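Long-range contact in dephospho-CoA kinase (Mycobacterium paratuberculosis, PDB 6N39), which probably catalyses the last step of coenzyme A biosynthesis, the ATP-dependent phosphorylation of the 3'-hydroxyl group of dephospho-CoA: residues Gln352-Ala363 / Trp396-Trp407. Residues are numbered along the deposited sequence; the frame is centred on the assembly and turned at random.
Sequences QFALLFVDWLTA and WFRDAYRRAWDW
Trp-360 acts as a knob in a hole made by Ala-400, Arg-403, Ala-404 and Trp-407. With chi1 at 173°, the indole swings away from the backbone N and lays one face on the opposing helix; Ala-404 CA sits 3.7 Å from the centroid of the five-membered ring, almost on its normal. The opposite face is backed by Leu-361 CD2. Trp-360 CZ2 also packs against Arg-403 CB at 3.8 Å, and the guanidinium, standing nearly perpendicular to the indole, is held by Asp-399 and Asp-370. Trp-407 carries Trp-360 CA over its six-membered ring, while Leu-356 CD1 meets its edge, 3.7 Å from Trp-407 CZ3. These two helices of the GrpB-like UPF0157 region, a part involved in proper folding of the full-length enzyme, cross at 76°, and 349-363 also packs on strands 249-253 and 270-276. Leu-356 sends its other branch, CD2, over the face of Trp-405, 3.4 Å from Trp-405 CE2. Next to it, Tyr-401 turns its edge to the face of Phe-353 in a T-shaped pair, centroids 4.9 Å apart, with its hydroxyl bonded to Arg-310 N. Phe-357 CZ approaches Phe-397 CE1 at 3.9 Å, and Tyr-371 meets the Phe-357 ring edge-to-face.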
# COMPACT_ATOMS: atom_id res chain seq x y z
N GLN A 352 6.05 -15.42 17.78
CA GLN A 352 7.45 -15.21 18.16
C GLN A 352 8.40 -15.75 17.10
O GLN A 352 9.37 -15.08 16.73
CB GLN A 352 7.70 -15.89 19.51
CG GLN A 352 6.80 -15.34 20.62
CD GLN A 352 7.46 -14.21 21.34
OE1 GLN A 352 8.51 -14.40 21.96
NE2 GLN A 352 6.88 -13.00 21.26
N PHE A 353 8.09 -16.94 16.57
CA PHE A 353 8.98 -17.58 15.61
C PHE A 353 9.11 -16.78 14.32
O PHE A 353 10.19 -16.75 13.72
CB PHE A 353 8.48 -19.01 15.32
CG PHE A 353 9.41 -19.79 14.44
CD1 PHE A 353 10.78 -19.84 14.74
CD2 PHE A 353 8.94 -20.45 13.31
CE1 PHE A 353 11.65 -20.55 13.93
CE2 PHE A 353 9.80 -21.18 12.51
CZ PHE A 353 11.17 -21.23 12.81
N ALA A 354 8.02 -16.14 13.86
CA ALA A 354 8.13 -15.37 12.61
C ALA A 354 9.17 -14.25 12.73
O ALA A 354 9.89 -13.96 11.76
CB ALA A 354 6.76 -14.80 12.22
N LEU A 355 9.26 -13.62 13.90
CA LEU A 355 10.26 -12.57 14.12
C LEU A 355 11.66 -13.17 14.34
O LEU A 355 12.68 -12.69 13.79
CB LEU A 355 9.83 -11.73 15.33
CG LEU A 355 8.45 -11.04 15.24
CD1 LEU A 355 8.08 -10.36 16.54
CD2 LEU A 355 8.40 -10.00 14.11
N LEU A 356 11.70 -14.26 15.13
CA LEU A 356 12.97 -14.89 15.44
C LEU A 356 13.66 -15.41 14.18
O LEU A 356 14.88 -15.33 14.06
CB LEU A 356 12.75 -16.04 16.44
CG LEU A 356 13.95 -16.97 16.69
CD1 LEU A 356 15.15 -16.18 17.24
CD2 LEU A 356 13.61 -18.14 17.66
N PHE A 357 12.89 -16.00 13.26
CA PHE A 357 13.46 -16.64 12.08
C PHE A 357 14.28 -15.65 11.27
O PHE A 357 15.41 -15.95 10.85
CB PHE A 357 12.31 -17.24 11.25
CG PHE A 357 12.72 -18.10 10.08
CD1 PHE A 357 13.25 -19.37 10.28
CD2 PHE A 357 12.52 -17.66 8.79
CE1 PHE A 357 13.60 -20.16 9.19
CE2 PHE A 357 12.85 -18.45 7.71
CZ PHE A 357 13.40 -19.71 7.91
N VAL A 358 13.75 -14.43 11.10
CA VAL A 358 14.50 -13.38 10.41
C VAL A 358 15.78 -13.04 11.16
O VAL A 358 16.86 -12.97 10.56
CB VAL A 358 13.62 -12.13 10.23
CG1 VAL A 358 14.44 -11.01 9.59
CG2 VAL A 358 12.41 -12.46 9.37
N ASP A 359 15.68 -12.79 12.47
CA ASP A 359 16.90 -12.37 13.19
C ASP A 359 17.95 -13.49 13.19
O ASP A 359 19.16 -13.23 13.01
CB ASP A 359 16.56 -11.95 14.61
CG ASP A 359 15.90 -10.59 14.67
OD1 ASP A 359 16.11 -9.82 13.72
OD2 ASP A 359 15.17 -10.29 15.63
N TRP A 360 17.50 -14.72 13.37
CA TRP A 360 18.39 -15.88 13.40
C TRP A 360 19.12 -16.03 12.07
O TRP A 360 20.35 -16.06 12.03
CB TRP A 360 17.57 -17.13 13.75
CG TRP A 360 18.32 -18.42 13.64
CD1 TRP A 360 19.46 -18.76 14.31
CD2 TRP A 360 17.98 -19.54 12.82
NE1 TRP A 360 19.86 -20.03 13.94
CE2 TRP A 360 18.96 -20.53 13.04
CE3 TRP A 360 16.94 -19.80 11.91
CZ2 TRP A 360 18.94 -21.76 12.38
CZ3 TRP A 360 16.92 -21.03 11.27
CH2 TRP A 360 17.92 -21.99 11.51
N LEU A 361 18.38 -16.09 10.96
CA LEU A 361 19.03 -16.24 9.67
C LEU A 361 19.91 -15.04 9.33
O LEU A 361 20.95 -15.20 8.69
CB LEU A 361 17.98 -16.47 8.57
CG LEU A 361 17.34 -17.87 8.54
CD1 LEU A 361 16.46 -18.05 7.31
CD2 LEU A 361 18.39 -18.96 8.61
N THR A 362 19.52 -13.84 9.77
CA THR A 362 20.40 -12.69 9.56
C THR A 362 21.73 -12.88 10.26
O THR A 362 22.78 -12.50 9.73
CB THR A 362 19.72 -11.40 10.03
OG1 THR A 362 18.53 -11.18 9.25
CG2 THR A 362 20.66 -10.20 9.84
N ALA A 363 21.73 -13.48 11.45
CA ALA A 363 22.98 -13.63 12.20
C ALA A 363 23.82 -14.84 11.80
O ALA A 363 25.01 -14.86 12.10
CB ALA A 363 22.69 -13.69 13.70
N TRP A 396 12.18 -29.56 7.11
CA TRP A 396 13.34 -28.79 7.55
C TRP A 396 12.98 -27.81 8.67
O TRP A 396 13.81 -27.53 9.54
CB TRP A 396 13.94 -28.04 6.36
CG TRP A 396 15.16 -27.22 6.71
CD1 TRP A 396 16.45 -27.66 6.78
CD2 TRP A 396 15.19 -25.82 7.05
NE1 TRP A 396 17.29 -26.62 7.12
CE2 TRP A 396 16.54 -25.48 7.30
CE3 TRP A 396 14.21 -24.83 7.16
CZ2 TRP A 396 16.93 -24.19 7.65
CZ3 TRP A 396 14.61 -23.54 7.50
CH2 TRP A 396 15.96 -23.24 7.75
N PHE A 397 11.75 -27.29 8.68
CA PHE A 397 11.38 -26.32 9.71
C PHE A 397 11.38 -26.91 11.11
O PHE A 397 11.54 -26.15 12.06
CB PHE A 397 10.02 -25.68 9.40
CG PHE A 397 10.09 -24.69 8.29
CD1 PHE A 397 10.64 -23.43 8.51
CD2 PHE A 397 9.65 -25.01 7.02
CE1 PHE A 397 10.74 -22.50 7.47
CE2 PHE A 397 9.75 -24.09 5.98
CZ PHE A 397 10.29 -22.83 6.21
N ARG A 398 11.28 -28.23 11.29
CA ARG A 398 11.33 -28.75 12.66
C ARG A 398 12.71 -28.53 13.28
O ARG A 398 12.84 -28.02 14.41
CB ARG A 398 10.94 -30.22 12.68
CG ARG A 398 9.55 -30.49 12.10
CD ARG A 398 9.01 -31.86 12.53
NE ARG A 398 9.81 -32.98 12.02
CZ ARG A 398 9.66 -33.54 10.82
NH1 ARG A 398 8.75 -33.09 9.97
NH2 ARG A 398 10.44 -34.55 10.45
N ASP A 399 13.76 -28.88 12.54
CA ASP A 399 15.11 -28.70 13.04
C ASP A 399 15.50 -27.22 13.04
O ASP A 399 16.20 -26.76 13.95
CB ASP A 399 16.09 -29.52 12.19
CG ASP A 399 17.53 -29.37 12.62
OD1 ASP A 399 17.87 -29.74 13.77
OD2 ASP A 399 18.33 -28.91 11.78
N ALA A 400 15.01 -26.46 12.05
CA ALA A 400 15.26 -25.03 12.07
C ALA A 400 14.63 -24.37 13.29
O ALA A 400 15.22 -23.47 13.89
CB ALA A 400 14.74 -24.38 10.78
N TYR A 401 13.42 -24.81 13.67
CA TYR A 401 12.77 -24.30 14.87
C TYR A 401 13.64 -24.55 16.09
O TYR A 401 13.90 -23.64 16.89
CB TYR A 401 11.40 -24.98 15.03
CG TYR A 401 10.50 -24.41 16.11
CD1 TYR A 401 9.76 -23.24 15.88
CD2 TYR A 401 10.37 -25.04 17.35
CE1 TYR A 401 8.92 -22.71 16.86
CE2 TYR A 401 9.54 -24.50 18.34
CZ TYR A 401 8.82 -23.35 18.08
OH TYR A 401 8.00 -22.81 19.06
N ARG A 402 14.13 -25.79 16.23
CA ARG A 402 14.95 -26.10 17.40
C ARG A 402 16.24 -25.27 17.41
O ARG A 402 16.66 -24.78 18.47
CB ARG A 402 15.26 -27.60 17.44
CG ARG A 402 14.03 -28.47 17.74
CD ARG A 402 14.38 -29.95 17.89
NE ARG A 402 14.86 -30.51 16.63
CZ ARG A 402 14.15 -31.29 15.82
NH1 ARG A 402 12.90 -31.64 16.13
NH2 ARG A 402 14.70 -31.72 14.69
N ARG A 403 16.85 -25.08 16.24
CA ARG A 403 18.13 -24.38 16.20
C ARG A 403 17.95 -22.89 16.44
O ARG A 403 18.74 -22.28 17.16
CB ARG A 403 18.82 -24.63 14.86
CG ARG A 403 19.38 -26.04 14.68
CD ARG A 403 19.33 -26.43 13.20
NE ARG A 403 20.26 -25.65 12.40
CZ ARG A 403 20.24 -25.61 11.07
NH1 ARG A 403 19.31 -26.27 10.39
NH2 ARG A 403 21.14 -24.88 10.41
N ALA A 404 16.94 -22.29 15.81
CA ALA A 404 16.65 -20.89 16.04
C ALA A 404 16.42 -20.62 17.52
O ALA A 404 16.94 -19.65 18.07
CB ALA A 404 15.42 -20.46 15.23
N TRP A 405 15.66 -21.49 18.19
CA TRP A 405 15.42 -21.23 19.61
C TRP A 405 16.65 -21.51 20.46
O TRP A 405 16.85 -20.86 21.49
CB TRP A 405 14.20 -22.02 20.09
CG TRP A 405 12.94 -21.25 19.75
CD1 TRP A 405 12.03 -21.53 18.77
CD2 TRP A 405 12.50 -20.02 20.36
NE1 TRP A 405 11.04 -20.56 18.74
CE2 TRP A 405 11.31 -19.63 19.72
CE3 TRP A 405 12.99 -19.24 21.42
CZ2 TRP A 405 10.60 -18.49 20.09
CZ3 TRP A 405 12.29 -18.10 21.77
CH2 TRP A 405 11.11 -17.74 21.11
N ASP A 406 17.52 -22.43 20.03
CA ASP A 406 18.80 -22.60 20.72
C ASP A 406 19.62 -21.32 20.64
O ASP A 406 20.21 -20.86 21.63
CB ASP A 406 19.58 -23.76 20.12
CG ASP A 406 19.30 -25.07 20.80
OD1 ASP A 406 18.88 -25.05 21.97
OD2 ASP A 406 19.51 -26.14 20.17
N TRP A 407 19.68 -20.73 19.44
CA TRP A 407 20.38 -19.46 19.26
C TRP A 407 19.74 -18.36 20.09
O TRP A 407 20.45 -17.52 20.67
CB TRP A 407 20.38 -19.10 17.77
CG TRP A 407 20.98 -17.76 17.46
CD1 TRP A 407 22.31 -17.48 17.26
CD2 TRP A 407 20.29 -16.52 17.32
NE1 TRP A 407 22.48 -16.15 17.01
CE2 TRP A 407 21.25 -15.54 17.03
CE3 TRP A 407 18.94 -16.15 17.41
CZ2 TRP A 407 20.91 -14.19 16.84
CZ3 TRP A 407 18.61 -14.82 17.20
CH2 TRP A 407 19.59 -13.86 16.93